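Long-range contact in mitotic checkpoint control protein kinase BUB1 (Drosophila melanogaster, PDB 6JKK), which probably acts through this C-terminal domain as an ATP-binding protein kinase of the mitotic checkpoint at the kinetochore, phosphorylating CENP-E: residues W93-C98 against D207-D213. Where two conformers were deposited one is given. Residue numbers count along the deposited sequence, not the author numbering.
Sequences WEFYIC and DFGVSID. With GOL (glycerol), chain B.
Residues 93-98 are helical, part of helix 92-104. Residues 207-213 run past them as a loop that ends in the short strand 212-213. The backbones come nearest at Glu94 and Gly209, with CA atoms 4.4 Å apart. Phe208 to Ser211 form a type I beta turn, in which Ser211 N donates a hydrogen bond to Phe208 O at 3.3 Å. Trp93 (chi1 t) lays its indole edge on the loop, and Trp93 NE1 donates a hydrogen bond to Ser211 O at 2.7 Å. Ser211 OG is hydrogen-bonded to His180 O. Tyr96 (chi1 t) OH donates to Asp213 OD2 at 2.5 Å. Asp213 OD2 also salt-bridges Arg104, and Asp213 OD1 accepts a hydrogen bond from Lys215 N.

This is kinase helix C packed on the DFG motif, Asp207 to Gly209, with helix C swung in, so that extended Glu94 (chi1 and chi2 t) salt-bridges Lys85, the predicted ATP-binding lysine, as in active-like kinases. Asp207 OD2 lies 4.3 Å from Glu94 OE2, and Lys85 bridges both acids. Glycerol, probably from crystallisation, sits beside them. Glycerol O1 and O3 donate hydrogen bonds to Glu94 OE2 at 2.6 and 2.8 Å. Asp207 N donates to glycerol O2 at 2.9 Å and Phe208 N to glycerol O1 at 3.0 Å. Phe208 (chi1 m) packs against Ile97, Cys98 and Ile101: Phe208 CB meets Ile97 CG2 at 3.6 Å, and Cys98 SG lies 4.7 Å from the Phe208 ring centroid, 65° off its normal, an oblique sulfur-aromatic contact.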
ATOM      1  N   TRP A  93      -9.053 -11.921  -8.085  1.00 18.58           N
ATOM      2  CA  TRP A  93      -8.521 -10.659  -8.595  1.00 19.52           C
ATOM      3  C   TRP A  93      -7.234 -10.246  -7.898  1.00 24.21           C
ATOM      4  O   TRP A  93      -6.281  -9.803  -8.544  1.00 14.36           O
ATOM      5  CB  TRP A  93      -9.574  -9.557  -8.456  1.00 22.38           C
ATOM      6  CG  TRP A  93      -9.135  -8.222  -8.987  1.00 23.75           C
ATOM      7  CD1 TRP A  93      -8.770  -7.117  -8.255  1.00 23.90           C
ATOM      8  CD2 TRP A  93      -9.016  -7.848 -10.364  1.00 21.94           C
ATOM      9  NE1 TRP A  93      -8.432  -6.083  -9.102  1.00 21.88           N
ATOM     10  CE2 TRP A  93      -8.578  -6.506 -10.398  1.00 22.97           C
ATOM     11  CE3 TRP A  93      -9.239  -8.519 -11.572  1.00 21.09           C
ATOM     12  CZ2 TRP A  93      -8.360  -5.827 -11.602  1.00 20.51           C
ATOM     13  CZ3 TRP A  93      -9.022  -7.845 -12.758  1.00 23.69           C
ATOM     14  CH2 TRP A  93      -8.587  -6.515 -12.768  1.00 23.32           C
ATOM     15  N   GLU A  94      -7.206 -10.387  -6.578  1.00 19.71           N
ATOM     16  CA  GLU A  94      -6.006 -10.053  -5.825  1.00 17.77           C
ATOM     17  C   GLU A  94      -4.789 -10.860  -6.304  1.00 17.48           C
ATOM     18  O   GLU A  94      -3.693 -10.310  -6.458  1.00 17.20           O
ATOM     19  CB  GLU A  94      -6.246 -10.253  -4.329  1.00 13.70           C
ATOM     20  CG  GLU A  94      -5.010 -10.056  -3.479  1.00 14.97           C
ATOM     21  CD  GLU A  94      -5.341 -10.057  -2.010  1.00 20.49           C
ATOM     22  OE1 GLU A  94      -6.527 -10.258  -1.671  1.00 17.02           O
ATOM     23  OE2 GLU A  94      -4.418  -9.850  -1.205  1.00 22.01           O
ATOM     24  N   PHE A  95      -4.993 -12.151  -6.564  1.00 13.34           N
ATOM     25  CA  PHE A  95      -3.934 -13.030  -7.047  1.00 13.82           C
ATOM     26  C   PHE A  95      -3.481 -12.537  -8.423  1.00 16.92           C
ATOM     27  O   PHE A  95      -2.279 -12.426  -8.683  1.00 14.23           O
ATOM     28  CB  PHE A  95      -4.435 -14.486  -7.102  1.00 11.96           C
ATOM     29  CG  PHE A  95      -3.341 -15.526  -7.238  1.00 11.68           C
ATOM     30  CD1 PHE A  95      -2.015 -15.225  -6.942  1.00 16.19           C
ATOM     31  CD2 PHE A  95      -3.650 -16.814  -7.684  1.00 15.63           C
ATOM     32  CE1 PHE A  95      -1.013 -16.192  -7.077  1.00 14.24           C
ATOM     33  CE2 PHE A  95      -2.661 -17.785  -7.821  1.00 14.32           C
ATOM     34  CZ  PHE A  95      -1.341 -17.477  -7.524  1.00 16.69           C
ATOM     35  N   TYR A  96      -4.438 -12.202  -9.289  1.00 13.47           N
ATOM     36  CA  TYR A  96      -4.110 -11.674 -10.618  1.00 13.54           C
ATOM     37  C   TYR A  96      -3.215 -10.431 -10.554  1.00 19.25           C
ATOM     38  O   TYR A  96      -2.174 -10.384 -11.210  1.00 16.35           O
ATOM     39  CB  TYR A  96      -5.379 -11.353 -11.427  1.00 16.28           C
ATOM     40  CG  TYR A  96      -5.089 -10.472 -12.636  1.00 21.29           C
ATOM     41  CD1 TYR A  96      -4.560 -11.011 -13.804  1.00 21.10           C
ATOM     42  CD2 TYR A  96      -5.331  -9.098 -12.599  1.00 15.44           C
ATOM     43  CE1 TYR A  96      -4.273 -10.205 -14.904  1.00 24.30           C
ATOM     44  CE2 TYR A  96      -5.050  -8.282 -13.697  1.00 16.97           C
ATOM     45  CZ  TYR A  96      -4.525  -8.845 -14.843  1.00 21.78           C
ATOM     46  OH  TYR A  96      -4.248  -8.051 -15.937  1.00 20.76           O
ATOM     47  N   ILE A  97      -3.628  -9.432  -9.775  1.00 13.92           N
ATOM     48  CA  ILE A  97      -2.854  -8.194  -9.662  1.00 13.21           C
ATOM     49  C   ILE A  97      -1.424  -8.474  -9.195  1.00 14.65           C
ATOM     50  O   ILE A  97      -0.459  -7.965  -9.771  1.00 14.92           O
ATOM     51  CB  ILE A  97      -3.515  -7.177  -8.695  1.00 10.23           C
ATOM     52  CG1 ILE A  97      -4.847  -6.656  -9.260  1.00 18.13           C
ATOM     53  CG2 ILE A  97      -2.547  -6.026  -8.388  1.00 11.27           C
ATOM     54  CD1 ILE A  97      -4.733  -5.914 -10.600  1.00 17.95           C
ATOM     55  N   CYS A  98      -1.291  -9.294  -8.157  1.00 14.13           N
ATOM     56  CA  CYS A  98       0.018  -9.587  -7.584  0.50 13.58           C
ATOM     57  C   CYS A  98       0.916 -10.310  -8.566  1.00 12.32           C
ATOM     58  O   CYS A  98       2.106 -10.008  -8.671  1.00 16.60           O
ATOM     59  CB  CYS A  98      -0.126 -10.416  -6.313  0.50 15.54           C
ATOM     60  SG  CYS A  98      -0.715  -9.455  -4.928  0.50 12.06           S
ATOM     61  N   ASP A 207      -1.694  -5.713   0.026  1.00 12.65           N
ATOM     62  CA  ASP A 207      -3.154  -5.719  -0.064  1.00 15.74           C
ATOM     63  C   ASP A 207      -3.678  -5.120  -1.367  1.00 15.66           C
ATOM     64  O   ASP A 207      -4.265  -4.038  -1.378  1.00 18.34           O
ATOM     65  CB  ASP A 207      -3.792  -5.040   1.158  1.00 18.62           C
ATOM     66  CG  ASP A 207      -3.955  -5.987   2.339  1.00 34.60           C
ATOM     67  OD1 ASP A 207      -3.957  -5.502   3.496  1.00 33.11           O
ATOM     68  OD2 ASP A 207      -4.093  -7.209   2.118  1.00 31.55           O
ATOM     69  N   PHE A 208      -3.480  -5.860  -2.450  1.00 14.40           N
ATOM     70  CA  PHE A 208      -3.898  -5.438  -3.782  1.00 13.13           C
ATOM     71  C   PHE A 208      -5.286  -5.958  -4.131  1.00 18.28           C
ATOM     72  O   PHE A 208      -5.602  -6.170  -5.304  1.00 17.90           O
ATOM     73  CB  PHE A 208      -2.869  -5.906  -4.809  1.00 14.48           C
ATOM     74  CG  PHE A 208      -1.500  -5.340  -4.572  1.00 18.08           C
ATOM     75  CD1 PHE A 208      -1.196  -4.043  -4.973  1.00 14.69           C
ATOM     76  CD2 PHE A 208      -0.523  -6.092  -3.929  1.00 23.18           C
ATOM     77  CE1 PHE A 208       0.064  -3.505  -4.743  1.00 15.95           C
ATOM     78  CE2 PHE A 208       0.742  -5.566  -3.698  1.00 25.16           C
ATOM     79  CZ  PHE A 208       1.035  -4.271  -4.104  1.00 19.03           C
ATOM     80  N   GLY A 209      -6.116  -6.135  -3.105  1.00 17.57           N
ATOM     81  CA  GLY A 209      -7.423  -6.756  -3.259  1.00 17.52           C
ATOM     82  C   GLY A 209      -8.421  -6.015  -4.134  1.00 15.89           C
ATOM     83  O   GLY A 209      -9.328  -6.629  -4.700  1.00 22.08           O
ATOM     84  N   VAL A 210      -8.272  -4.697  -4.238  1.00 16.00           N
ATOM     85  CA  VAL A 210      -9.156  -3.904  -5.091  1.00 21.00           C
ATOM     86  C   VAL A 210      -8.371  -3.052  -6.088  1.00 23.85           C
ATOM     87  O   VAL A 210      -8.846  -2.006  -6.532  1.00 25.32           O
ATOM     88  CB  VAL A 210     -10.110  -3.004  -4.265  1.00 20.63           C
ATOM     89  CG1 VAL A 210     -11.050  -3.852  -3.440  1.00 21.72           C
ATOM     90  CG2 VAL A 210      -9.332  -2.041  -3.357  1.00 19.05           C
ATOM     91  N   SER A 211      -7.171  -3.502  -6.442  1.00 17.42           N
ATOM     92  CA  SER A 211      -6.316  -2.722  -7.333  1.00 13.49           C
ATOM     93  C   SER A 211      -6.888  -2.675  -8.746  1.00 17.92           C
ATOM     94  O   SER A 211      -7.762  -3.474  -9.099  1.00 20.99           O
ATOM     95  CB  SER A 211      -4.882  -3.267  -7.335  1.00 13.77           C
ATOM     96  OG  SER A 211      -4.285  -3.088  -6.062  1.00 12.78           O
ATOM     97  N   ILE A 212      -6.403  -1.729  -9.545  1.00 19.89           N
ATOM     98  CA  ILE A 212      -6.897  -1.537 -10.907  1.00 22.28           C
ATOM     99  C   ILE A 212      -5.768  -1.731 -11.916  1.00 20.82           C
ATOM    100  O   ILE A 212      -4.708  -1.127 -11.771  1.00 22.29           O
ATOM    101  CB  ILE A 212      -7.471  -0.119 -11.074  1.00 19.06           C
ATOM    102  CG1 ILE A 212      -8.618   0.115 -10.089  1.00 22.83           C
ATOM    103  CG2 ILE A 212      -7.922   0.130 -12.514  1.00 21.82           C
ATOM    104  CD1 ILE A 212      -9.053   1.567 -10.010  1.00 26.26           C
ATOM    105  N   ASP A 213      -5.987  -2.573 -12.926  1.00 19.38           N
ATOM    106  CA  ASP A 213      -4.996  -2.753 -13.980  1.00 19.76           C
ATOM    107  C   ASP A 213      -5.384  -1.939 -15.208  1.00 24.88           C
ATOM    108  O   ASP A 213      -6.302  -2.308 -15.943  1.00 24.79           O
ATOM    109  CB  ASP A 213      -4.829  -4.234 -14.341  1.00 19.59           C
ATOM    110  CG  ASP A 213      -3.734  -4.470 -15.370  1.00 21.68           C
ATOM    111  OD1 ASP A 213      -3.040  -3.500 -15.756  1.00 21.52           O
ATOM    112  OD2 ASP A 213      -3.567  -5.631 -15.796  1.00 20.19           O
TER
HETATM  113  C1  GOL B1501      -1.168  -9.301  -1.512  1.00 12.62           C
HETATM  114  O1  GOL B1501      -2.290  -8.473  -1.712  1.00 12.96           O
HETATM  115  C2  GOL B1501      -0.860  -9.491  -0.026  1.00 12.73           C
HETATM  116  O2  GOL B1501      -0.452  -8.258   0.533  1.00 17.21           O
HETATM  117  C3  GOL B1501      -2.084  -9.949   0.766  1.00 15.05           C
HETATM  118  O3  GOL B1501      -2.474 -11.232   0.344  1.00 24.53           O